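Local coordinates for protein alpha-Amylase (Thermotoga maritima, PDB 2B5D) that is a family 57 glycosyl hydrolase, named alpha-amylase, folded as an incomplete, distorted beta/alpha barrel with added helical parts, at residues Phe8-Leu13 with Ala346-Glu351; Phe51-Ile57 with Gly135-Val140; Trp246-Tyr252 with Trp357-Phe363. All coordinates share one frame; numbering follows the deposited sequence.

Contact 1. Residues Phe8-Leu13 with Ala346-Glu351; sequences FLHAHL and APFDAE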
loop_
_atom_site.group_PDB
_atom_site.type_symbol
_atom_site.label_atom_id
_atom_site.label_comp_id
_atom_site.label_asym_id
_atom_site.label_seq_id
_atom_site.Cartn_x
_atom_site.Cartn_y
_atom_site.Cartn_z
ATOM N N PHE A 8 -36.387 -18.744 1.012
ATOM C CA PHE A 8 -35.824 -18.090 -0.161
ATOM C C PHE A 8 -34.283 -18.079 -0.101
ATOM O O PHE A 8 -33.692 -17.598 0.871
ATOM C CB PHE A 8 -36.412 -16.659 -0.325
ATOM C CG PHE A 8 -35.869 -15.946 -1.528
ATOM C CD1 PHE A 8 -36.564 -15.964 -2.755
ATOM C CD2 PHE A 8 -34.636 -15.310 -1.464
ATOM C CE1 PHE A 8 -36.041 -15.337 -3.910
ATOM C CE2 PHE A 8 -34.090 -14.696 -2.613
ATOM C CZ PHE A 8 -34.796 -14.686 -3.826
ATOM N N LEU A 9 -33.655 -18.605 -1.145
ATOM C CA LEU A 9 -32.214 -18.524 -1.350
ATOM C C LEU A 9 -31.832 -17.540 -2.432
ATOM O O LEU A 9 -32.243 -17.684 -3.616
ATOM C CB LEU A 9 -31.670 -19.890 -1.793
ATOM C CG LEU A 9 -31.830 -21.072 -0.832
ATOM C CD1 LEU A 9 -31.113 -22.316 -1.383
ATOM C CD2 LEU A 9 -31.380 -20.726 0.575
ATOM N N HIS A 10 -31.000 -16.579 -2.039
ATOM C CA HIS A 10 -30.393 -15.634 -2.967
ATOM C C HIS A 10 -29.004 -16.125 -3.478
ATOM O O HIS A 10 -28.002 -16.165 -2.708
ATOM C CB HIS A 10 -30.244 -14.266 -2.289
ATOM C CG HIS A 10 -29.641 -13.224 -3.165
ATOM N ND1 HIS A 10 -30.046 -13.025 -4.472
ATOM C CD2 HIS A 10 -28.701 -12.280 -2.914
ATOM C CE1 HIS A 10 -29.355 -12.027 -4.993
ATOM N NE2 HIS A 10 -28.553 -11.539 -4.058
ATOM N N ALA A 11 -28.975 -16.507 -4.754
ATOM C CA ALA A 11 -27.780 -17.015 -5.457
ATOM C C ALA A 11 -27.232 -15.965 -6.421
ATOM O O ALA A 11 -27.770 -15.711 -7.524
ATOM C CB ALA A 11 -28.078 -18.338 -6.204
ATOM N N HIS A 12 -26.174 -15.317 -5.969
ATOM C CA HIS A 12 -25.545 -14.266 -6.734
ATOM C C HIS A 12 -24.023 -14.322 -6.637
ATOM O O HIS A 12 -23.481 -14.587 -5.563
ATOM C CB HIS A 12 -26.000 -12.912 -6.191
ATOM C CG HIS A 12 -25.339 -11.759 -6.873
ATOM N ND1 HIS A 12 -24.496 -10.884 -6.224
ATOM C CD2 HIS A 12 -25.361 -11.367 -8.172
ATOM C CE1 HIS A 12 -24.063 -9.973 -7.082
ATOM N NE2 HIS A 12 -24.584 -10.238 -8.267
ATOM N N LEU A 13 -23.346 -14.074 -7.752
ATOM C CA LEU A 13 -21.943 -13.674 -7.766
ATOM C C LEU A 13 -21.762 -12.554 -8.766
ATOM O O LEU A 13 -22.473 -12.528 -9.793
ATOM C CB LEU A 13 -21.017 -14.859 -8.083
ATOM C CG LEU A 13 -20.926 -15.915 -6.954
ATOM C CD1 LEU A 13 -20.290 -17.231 -7.403
ATOM C CD2 LEU A 13 -20.188 -15.300 -5.753
ATOM N N ALA A 346 -38.590 -16.437 4.691
ATOM C CA ALA A 346 -37.226 -16.604 5.240
ATOM C C ALA A 346 -36.157 -16.719 4.126
ATOM O O ALA A 346 -35.959 -17.806 3.543
ATOM C CB ALA A 346 -37.192 -17.826 6.188
ATOM N N PRO A 347 -35.568 -15.570 3.744
ATOM C CA PRO A 347 -34.530 -15.479 2.742
ATOM C C PRO A 347 -33.103 -15.557 3.285
ATOM O O PRO A 347 -32.764 -14.900 4.278
ATOM C CB PRO A 347 -34.747 -14.097 2.140
ATOM C CG PRO A 347 -35.240 -13.316 3.245
ATOM C CD PRO A 347 -35.994 -14.225 4.171
ATOM N N PHE A 348 -32.275 -16.328 2.596
ATOM C CA PHE A 348 -30.879 -16.418 2.949
ATOM C C PHE A 348 -30.045 -16.345 1.721
ATOM O O PHE A 348 -30.435 -16.826 0.663
ATOM C CB PHE A 348 -30.631 -17.722 3.730
ATOM C CG PHE A 348 -31.646 -17.927 4.796
ATOM C CD1 PHE A 348 -32.568 -18.957 4.715
ATOM C CD2 PHE A 348 -31.759 -16.979 5.838
ATOM C CE1 PHE A 348 -33.537 -19.100 5.698
ATOM C CE2 PHE A 348 -32.728 -17.096 6.808
ATOM C CZ PHE A 348 -33.630 -18.165 6.749
ATOM N N ASP A 349 -28.892 -15.714 1.891
ATOM C CA ASP A 349 -27.778 -15.882 0.996
ATOM C C ASP A 349 -27.485 -17.352 0.689
ATOM O O ASP A 349 -27.256 -18.126 1.590
ATOM C CB ASP A 349 -26.579 -15.245 1.645
ATOM C CG ASP A 349 -25.844 -14.398 0.708
ATOM O OD1 ASP A 349 -26.162 -13.177 0.633
ATOM O OD2 ASP A 349 -24.974 -14.986 0.015
ATOM N N ALA A 350 -27.501 -17.736 -0.570
ATOM C CA ALA A 350 -27.344 -19.161 -0.933
ATOM C C ALA A 350 -26.063 -19.849 -0.427
ATOM O O ALA A 350 -26.095 -21.038 -0.060
ATOM C CB ALA A 350 -27.460 -19.352 -2.430
ATOM N N GLU A 351 -24.952 -19.105 -0.432
ATOM C CA GLU A 351 -23.622 -19.639 -0.113
ATOM C C GLU A 351 -23.466 -19.946 1.361
ATOM O O GLU A 351 -22.542 -20.690 1.747
ATOM C CB GLU A 351 -22.500 -18.680 -0.536
ATOM C CG GLU A 351 -22.775 -17.179 -0.273
ATOM C CD GLU A 351 -23.227 -16.462 -1.567
ATOM O OE1 GLU A 351 -22.546 -15.479 -1.993
ATOM O OE2 GLU A 351 -24.248 -16.909 -2.171
HETATM O O HOH W 1 -25.724 -15.152 -2.947
HETATM O O HOH W 2 -24.113 -17.477 -4.593
#

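Contact 2. Residues Phe51-Ile57 with Gly135-Val140; sequences FRLTMSI and GKLEIV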
loop_
_atom_site.group_PDB
_atom_site.type_symbol
_atom_site.label_atom_id
_atom_site.label_comp_id
_atom_site.label_asym_id
_atom_site.label_seq_id
_atom_site.Cartn_x
_atom_site.Cartn_y
_atom_site.Cartn_z
ATOM N N PHE A 51 -40.105 -31.112 -2.374
ATOM C CA PHE A 51 -39.707 -29.871 -1.725
ATOM C C PHE A 51 -40.485 -28.728 -2.384
ATOM O O PHE A 51 -41.064 -28.908 -3.449
ATOM C CB PHE A 51 -38.171 -29.669 -1.849
ATOM C CG PHE A 51 -37.724 -29.263 -3.241
ATOM C CD1 PHE A 51 -37.530 -30.228 -4.241
ATOM C CD2 PHE A 51 -37.539 -27.914 -3.558
ATOM C CE1 PHE A 51 -37.156 -29.850 -5.523
ATOM C CE2 PHE A 51 -37.170 -27.525 -4.837
ATOM C CZ PHE A 51 -36.973 -28.490 -5.816
ATOM N N ARG A 52 -40.504 -27.571 -1.729
ATOM C CA ARG A 52 -40.873 -26.296 -2.364
ATOM C C ARG A 52 -39.839 -25.238 -1.968
ATOM O O ARG A 52 -39.578 -25.025 -0.785
ATOM C CB ARG A 52 -42.263 -25.808 -1.939
ATOM C CG ARG A 52 -43.449 -26.617 -2.413
ATOM C CD ARG A 52 -43.500 -26.745 -3.914
ATOM N NE ARG A 52 -44.739 -27.391 -4.290
ATOM C CZ ARG A 52 -44.887 -28.699 -4.455
ATOM N NH1 ARG A 52 -46.076 -29.176 -4.772
ATOM N NH2 ARG A 52 -43.862 -29.532 -4.308
ATOM N N LEU A 53 -39.286 -24.557 -2.969
ATOM C CA LEU A 53 -38.225 -23.577 -2.731
ATOM C C LEU A 53 -38.232 -22.513 -3.809
ATOM O O LEU A 53 -38.426 -22.806 -4.998
ATOM C CB LEU A 53 -36.851 -24.279 -2.659
ATOM C CG LEU A 53 -35.570 -23.444 -2.597
ATOM C CD1 LEU A 53 -35.375 -22.877 -1.219
ATOM C CD2 LEU A 53 -34.307 -24.213 -3.098
ATOM N N THR A 54 -38.054 -21.279 -3.364
ATOM C CA THR A 54 -37.863 -20.137 -4.224
ATOM C C THR A 54 -36.424 -19.630 -4.160
ATOM O O THR A 54 -35.826 -19.559 -3.101
ATOM C CB THR A 54 -38.834 -19.000 -3.833
ATOM O OG1 THR A 54 -40.129 -19.566 -3.544
ATOM C CG2 THR A 54 -38.960 -17.970 -4.944
ATOM N N MET A 55 -35.862 -19.273 -5.304
ATOM C CA MET A 55 -34.504 -18.748 -5.330
ATOM C C MET A 55 -34.333 -17.745 -6.468
ATOM O O MET A 55 -35.063 -17.756 -7.418
ATOM C CB MET A 55 -33.461 -19.888 -5.442
ATOM C CG MET A 55 -33.511 -20.635 -6.739
ATOM S SD MET A 55 -32.366 -22.024 -6.863
ATOM C CE MET A 55 -30.741 -21.229 -6.872
ATOM N N SER A 56 -33.377 -16.852 -6.299
ATOM C CA SER A 56 -32.867 -15.999 -7.355
ATOM C C SER A 56 -31.671 -16.700 -7.952
ATOM O O SER A 56 -30.929 -17.411 -7.244
ATOM C CB SER A 56 -32.399 -14.667 -6.756
ATOM O OG SER A 56 -31.260 -14.876 -5.933
ATOM N N ILE A 57 -31.510 -16.545 -9.265
ATOM C CA ILE A 57 -30.237 -16.764 -9.922
ATOM C C ILE A 57 -30.027 -15.492 -10.706
ATOM O O ILE A 57 -30.737 -15.244 -11.703
ATOM C CB ILE A 57 -30.239 -18.005 -10.814
ATOM C CG1 ILE A 57 -30.738 -19.206 -9.993
ATOM C CG2 ILE A 57 -28.812 -18.256 -11.362
ATOM C CD1 ILE A 57 -30.746 -20.520 -10.735
ATOM N N GLY A 135 -42.415 -27.265 -10.802
ATOM C CA GLY A 135 -43.180 -26.426 -9.865
ATOM C C GLY A 135 -42.698 -26.524 -8.419
ATOM O O GLY A 135 -43.170 -25.807 -7.538
ATOM N N LYS A 136 -41.741 -27.404 -8.178
ATOM C CA LYS A 136 -41.123 -27.558 -6.867
ATOM C C LYS A 136 -40.140 -26.416 -6.595
ATOM O O LYS A 136 -39.952 -26.005 -5.431
ATOM C CB LYS A 136 -40.397 -28.901 -6.784
ATOM C CG LYS A 136 -41.257 -30.110 -7.158
ATOM C CD LYS A 136 -40.649 -31.418 -6.657
ATOM C CE LYS A 136 -39.752 -32.068 -7.721
ATOM N NZ LYS A 136 -40.044 -33.541 -7.840
ATOM N N LEU A 137 -39.529 -25.912 -7.665
ATOM C CA LEU A 137 -38.628 -24.767 -7.586
ATOM C C LEU A 137 -39.256 -23.585 -8.321
ATOM O O LEU A 137 -39.911 -23.757 -9.355
ATOM C CB LEU A 137 -37.273 -25.095 -8.213
ATOM C CG LEU A 137 -36.166 -24.056 -8.084
ATOM C CD1 LEU A 137 -35.688 -23.917 -6.602
ATOM C CD2 LEU A 137 -35.035 -24.480 -8.954
ATOM N N GLU A 138 -39.054 -22.399 -7.754
ATOM C CA GLU A 138 -39.452 -21.137 -8.331
ATOM C C GLU A 138 -38.183 -20.253 -8.302
ATOM O O GLU A 138 -37.543 -20.075 -7.234
ATOM C CB GLU A 138 -40.634 -20.565 -7.519
ATOM C CG GLU A 138 -40.973 -19.102 -7.683
ATOM C CD GLU A 138 -41.544 -18.742 -9.057
ATOM O OE1 GLU A 138 -41.841 -17.544 -9.238
ATOM O OE2 GLU A 138 -41.691 -19.605 -9.965
ATOM N N ILE A 139 -37.783 -19.795 -9.494
ATOM C CA ILE A 139 -36.596 -18.967 -9.716
ATOM C C ILE A 139 -37.018 -17.589 -10.188
ATOM O O ILE A 139 -37.642 -17.449 -11.238
ATOM C CB ILE A 139 -35.693 -19.541 -10.839
ATOM C CG1 ILE A 139 -35.455 -21.034 -10.672
ATOM C CG2 ILE A 139 -34.421 -18.747 -10.970
ATOM C CD1 ILE A 139 -34.924 -21.646 -11.901
ATOM N N VAL A 140 -36.669 -16.584 -9.387
ATOM C CA VAL A 140 -36.908 -15.205 -9.678
ATOM C C VAL A 140 -35.638 -14.553 -10.301
ATOM O O VAL A 140 -34.516 -15.088 -10.188
ATOM C CB VAL A 140 -37.336 -14.493 -8.405
ATOM C CG1 VAL A 140 -38.478 -15.282 -7.726
ATOM C CG2 VAL A 140 -36.174 -14.318 -7.448
#

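Contact 3. Residues Trp246-Tyr252 with Trp357-Phe363; sequences WSAAVGY and WFEGVFF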
loop_
_atom_site.group_PDB
_atom_site.type_symbol
_atom_site.label_atom_id
_atom_site.label_comp_id
_atom_site.label_asym_id
_atom_site.label_seq_id
_atom_site.Cartn_x
_atom_site.Cartn_y
_atom_site.Cartn_z
ATOM N N TRP A 246 -28.310 -18.348 11.342
ATOM C CA TRP A 246 -27.226 -18.970 10.559
ATOM C C TRP A 246 -25.842 -18.444 10.861
ATOM O O TRP A 246 -24.888 -18.776 10.168
ATOM C CB TRP A 246 -27.507 -18.800 9.088
ATOM C CG TRP A 246 -28.901 -19.087 8.800
ATOM C CD1 TRP A 246 -29.804 -18.236 8.272
ATOM C CD2 TRP A 246 -29.602 -20.298 9.096
ATOM N NE1 TRP A 246 -31.033 -18.841 8.189
ATOM C CE2 TRP A 246 -30.933 -20.116 8.681
ATOM C CE3 TRP A 246 -29.234 -21.522 9.670
ATOM C CZ2 TRP A 246 -31.902 -21.116 8.808
ATOM C CZ3 TRP A 246 -30.194 -22.516 9.782
ATOM C CH2 TRP A 246 -31.513 -22.301 9.353
ATOM N N SER A 247 -25.754 -17.617 11.893
ATOM C CA SER A 247 -24.528 -17.088 12.407
ATOM C C SER A 247 -23.625 -18.189 12.978
ATOM O O SER A 247 -24.110 -19.069 13.670
ATOM C CB SER A 247 -24.894 -16.120 13.526
ATOM O OG SER A 247 -23.745 -15.517 14.062
ATOM N N ALA A 248 -22.323 -18.137 12.689
ATOM C CA ALA A 248 -21.338 -18.980 13.352
ATOM C C ALA A 248 -21.078 -18.527 14.784
ATOM O O ALA A 248 -20.732 -19.335 15.658
ATOM C CB ALA A 248 -20.035 -18.972 12.577
ATOM N N ALA A 249 -21.183 -17.226 15.024
ATOM C CA ALA A 249 -20.989 -16.690 16.360
ATOM C C ALA A 249 -22.133 -17.062 17.341
ATOM O O ALA A 249 -21.870 -17.355 18.545
ATOM C CB ALA A 249 -20.771 -15.186 16.304
ATOM N N VAL A 250 -23.384 -17.068 16.845
ATOM C CA VAL A 250 -24.549 -17.318 17.724
ATOM C C VAL A 250 -25.585 -18.334 17.220
ATOM O O VAL A 250 -26.572 -18.586 17.888
ATOM C CB VAL A 250 -25.283 -16.008 18.119
ATOM C CG1 VAL A 250 -24.311 -14.946 18.675
ATOM C CG2 VAL A 250 -26.101 -15.436 16.929
ATOM N N GLY A 251 -25.392 -18.930 16.061
ATOM C CA GLY A 251 -26.446 -19.778 15.522
ATOM C C GLY A 251 -26.022 -21.202 15.295
ATOM O O GLY A 251 -24.944 -21.611 15.745
ATOM N N TYR A 252 -26.840 -21.965 14.601
ATOM C CA TYR A 252 -26.535 -23.380 14.363
ATOM C C TYR A 252 -25.148 -23.643 13.769
ATOM O O TYR A 252 -24.404 -24.434 14.327
ATOM C CB TYR A 252 -27.564 -24.068 13.464
ATOM C CG TYR A 252 -28.993 -23.963 13.894
ATOM C CD1 TYR A 252 -29.971 -23.525 12.996
ATOM C CD2 TYR A 252 -29.395 -24.331 15.199
ATOM C CE1 TYR A 252 -31.304 -23.457 13.367
ATOM C CE2 TYR A 252 -30.708 -24.268 15.569
ATOM C CZ TYR A 252 -31.654 -23.821 14.650
ATOM O OH TYR A 252 -32.946 -23.739 15.028
ATOM N N TRP A 357 -21.205 -22.785 5.582
ATOM C CA TRP A 357 -21.620 -23.878 6.412
ATOM C C TRP A 357 -21.685 -25.117 5.545
ATOM O O TRP A 357 -22.601 -25.276 4.744
ATOM C CB TRP A 357 -23.006 -23.562 6.954
ATOM C CG TRP A 357 -23.558 -24.500 7.973
ATOM C CD1 TRP A 357 -22.863 -25.299 8.838
ATOM C CD2 TRP A 357 -24.936 -24.679 8.286
ATOM N NE1 TRP A 357 -23.721 -25.988 9.652
ATOM C CE2 TRP A 357 -25.006 -25.627 9.338
ATOM C CE3 TRP A 357 -26.128 -24.138 7.776
ATOM C CZ2 TRP A 357 -26.221 -26.039 9.889
ATOM C CZ3 TRP A 357 -27.324 -24.552 8.324
ATOM C CH2 TRP A 357 -27.364 -25.486 9.364
ATOM N N PHE A 358 -20.725 -26.006 5.731
ATOM C CA PHE A 358 -20.542 -27.175 4.858
ATOM C C PHE A 358 -21.776 -28.081 4.835
ATOM O O PHE A 358 -22.127 -28.643 3.804
ATOM C CB PHE A 358 -19.285 -27.944 5.334
ATOM C CG PHE A 358 -19.056 -29.265 4.652
ATOM C CD1 PHE A 358 -18.805 -29.337 3.290
ATOM C CD2 PHE A 358 -19.051 -30.440 5.392
ATOM C CE1 PHE A 358 -18.564 -30.560 2.674
ATOM C CE2 PHE A 358 -18.815 -31.668 4.792
ATOM C CZ PHE A 358 -18.561 -31.733 3.437
ATOM N N GLU A 359 -22.427 -28.190 5.988
ATOM C CA GLU A 359 -23.532 -29.109 6.217
ATOM C C GLU A 359 -24.880 -28.468 5.907
ATOM O O GLU A 359 -25.917 -29.096 6.093
ATOM C CB GLU A 359 -23.511 -29.576 7.685
ATOM C CG GLU A 359 -22.210 -30.299 8.112
ATOM C CD GLU A 359 -21.081 -29.368 8.569
ATOM O OE1 GLU A 359 -21.141 -28.158 8.283
ATOM O OE2 GLU A 359 -20.130 -29.841 9.232
ATOM N N GLY A 360 -24.860 -27.212 5.458
ATOM C CA GLY A 360 -26.068 -26.447 5.160
ATOM C C GLY A 360 -27.084 -27.103 4.235
ATOM O O GLY A 360 -28.279 -27.002 4.462
ATOM N N VAL A 361 -26.647 -27.753 3.167
ATOM C CA VAL A 361 -27.669 -28.302 2.275
ATOM C C VAL A 361 -28.317 -29.555 2.898
ATOM O O VAL A 361 -29.510 -29.793 2.701
ATOM C CB VAL A 361 -27.208 -28.485 0.778
ATOM C CG1 VAL A 361 -26.379 -27.267 0.297
ATOM C CG2 VAL A 361 -26.437 -29.752 0.607
ATOM N N PHE A 362 -27.517 -30.302 3.669
ATOM C CA PHE A 362 -27.970 -31.433 4.471
ATOM C C PHE A 362 -29.046 -30.975 5.423
ATOM O O PHE A 362 -30.064 -31.642 5.555
ATOM C CB PHE A 362 -26.831 -32.058 5.322
ATOM C CG PHE A 362 -25.619 -32.543 4.534
ATOM C CD1 PHE A 362 -24.323 -32.284 5.002
ATOM C CD2 PHE A 362 -25.756 -33.298 3.361
ATOM C CE1 PHE A 362 -23.176 -32.746 4.303
ATOM C CE2 PHE A 362 -24.623 -33.755 2.659
ATOM C CZ PHE A 362 -23.332 -33.481 3.134
ATOM N N PHE A 363 -28.788 -29.872 6.130
ATOM C CA PHE A 363 -29.801 -29.191 6.947
ATOM C C PHE A 363 -31.078 -28.826 6.141
ATOM O O PHE A 363 -32.207 -29.130 6.553
ATOM C CB PHE A 363 -29.215 -27.951 7.632
ATOM C CG PHE A 363 -30.249 -27.135 8.378
ATOM C CD1 PHE A 363 -30.423 -27.289 9.757
ATOM C CD2 PHE A 363 -31.065 -26.204 7.695
ATOM C CE1 PHE A 363 -31.403 -26.551 10.454
ATOM C CE2 PHE A 363 -32.022 -25.462 8.371
ATOM C CZ PHE A 363 -32.210 -25.644 9.752
#

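Contact 1. Residues Phe8-Leu13 with Ala346-Glu351
Phe-8 to Ala-11 and Ala-346 to Asp-349 are parallel strands whose axes approach to 4.5 Å and are turned by 26°, with Phe-8 paired to Pro-347, Leu-9 to Phe-348 and His-10 to Asp-349. Phe-8 N gives an almost straight bond to Ala-346 O (2.7 Å), and Phe-8 O accepts from Phe-348 N. His-10, two residues on, repeats the pattern, through N to Phe-348 O (2.8 Å) and through O from Ala-350 N. Proline fits at 347 because the bonds to Phe-8 come from Ala-346 O and Phe-348 N, so the pairing does not need its nitrogen; Pro-347 CA still approaches Phe-8 O at 2.9 Å. With chi1 at -180° the Phe-8 ring swings across Pro-347 at about a right angle, and its CD2 rests 3.8 Å from Pro-347 CB. These are neighbouring strands of the barrel-like sheet of family 57. Phe-8, His-10, Pro-347 and Asp-349 share one face, while Leu-9 and Phe-348 share the other, where Leu-9 also meets Leu-41 of helix 27-47. The His-10 ring has Asp-349 OD1 near its plane at one edge; its own nitrogens are taken by Ser-56 and His-146, and Trp-182 stacks on it. At Ala-350 and Ala-11 the small side chains let the backbones come close: Ala-350 CB lies 3.2 Å from His-10 O and 4.0 Å from Ala-11 CB.

Contact 2. Residues Phe51-Ile57 with Gly135-Val140
Leu-53 and Met-55 pair with Leu-137 and Ile-139 across two parallel strands, and their backbone polar atoms find partners in a regular order. Leu-53 N donates to Lys-136 O (2.9 Å), and Leu-53 O accepts from Glu-138 N. Met-55 N reaches Glu-138 O at 2.7 Å, Met-55 O takes Val-140 N, and a weak bond from Ile-57 N to Val-140 O follows. Ile-139 O is taken by Tyr-170 OH and Gln-132 NE2. Arg-52 NH2 hydrogen-bonds to Phe-51 O (3.0 Å), which lies 3° from the guanidinium plane, and forms a salt bridge with Asp-50, while NE forms another with Glu-384. Thr-54 OG1 is engaged by Ala-382 N; chi1 of -42° sets CG2 anti to the backbone N, where it lies 3.6 Å from Glu-138 CG. Ser-56, on the face with Thr-54 and Val-140, bonds through OG to His-10 ND1 and Ala-11 N; a short hydroxyl side chain suits a place against strand 3-11. On the opposite face the packing is apolar: Leu-53 CD2 and Met-55 SD both lie 3.8 Å from Leu-137 CD1. Lys-136 lays CB over one face of the Phe-51 ring, a CH-pi contact. Gly-135, the first residue beyond helix 125-134, has positive phi. That helix packs Phe-128 on Met-55 and Ile-57, helix 360-373 brings Phe-368 to Phe-51 and Leu-53, and strand 3-11 flanks strand 53-57.

Contact 3. Residues Trp246-Tyr252 with Trp357-Phe363
Trp-246 reaches across to both Trp-357 and Phe-363 with the benzo end of its indole. CB and CG stand back from the other segment; chi1 of -44°, with CG beside the backbone N, carries the ring toward segment 357-363. CE3 of Trp-246 is the first atom to touch, beside Trp-357 CZ3 at 3.8 Å. Trp-246 CZ3 comes next and touches both, Trp-357 CZ3 and, nearly at right angles to it, Phe-363 CZ at 3.7 Å. The tip, Trp-246 CH2, packs tightly at 3.3 Å from Phe-363 CE2. Trp-246 and Phe-363 make an offset edge-to-face pair, the indole edge meeting the phenyl face with planes at 76°. Trp-246 and Trp-357 meet obliquely, their planes at 32°. The pyrrole side of Trp-246 turns to the ring of Phe-348. Tyr-252 adds its CD1 4.2 Å from Phe-363 CE1 and has Trp-246 CZ3 at its ring edge; its hydroxyl bonds to Asp-322. Broad rings suit a loop with no backbone bond to segment 357-363, because they bury area from a few positions. Nearby, Ser-247 OG accepts from Val-250 N, an ST motif holding the loop. The four rings form an aromatic cluster, fastening the loop after strand 233-236 to the turn at Trp-357 and the first turn of helix 360-373.

Overall arrangement
Strand 3-11, near the N terminus, supplies the first half of contact 1, but its partner comes only after more than three hundred residues. Within that span the chain makes strand 53-57, runs through helices and closes contact 2 with strand 137-142, so contact 2 is nested in contact 1. Strands 3-11 and 53-57 are themselves neighbours, which places both contacts in one sheet. Contact 3 opens later, in the loop bearing 246-252, and closes at 357-363, just beyond 346-351; it therefore crosses contact 1 and follows contact 2 in series. Phe-348 meets Trp-246, so strand 343-349 abuts the aromatic cluster, whereas contacts 2 and 3 do not touch.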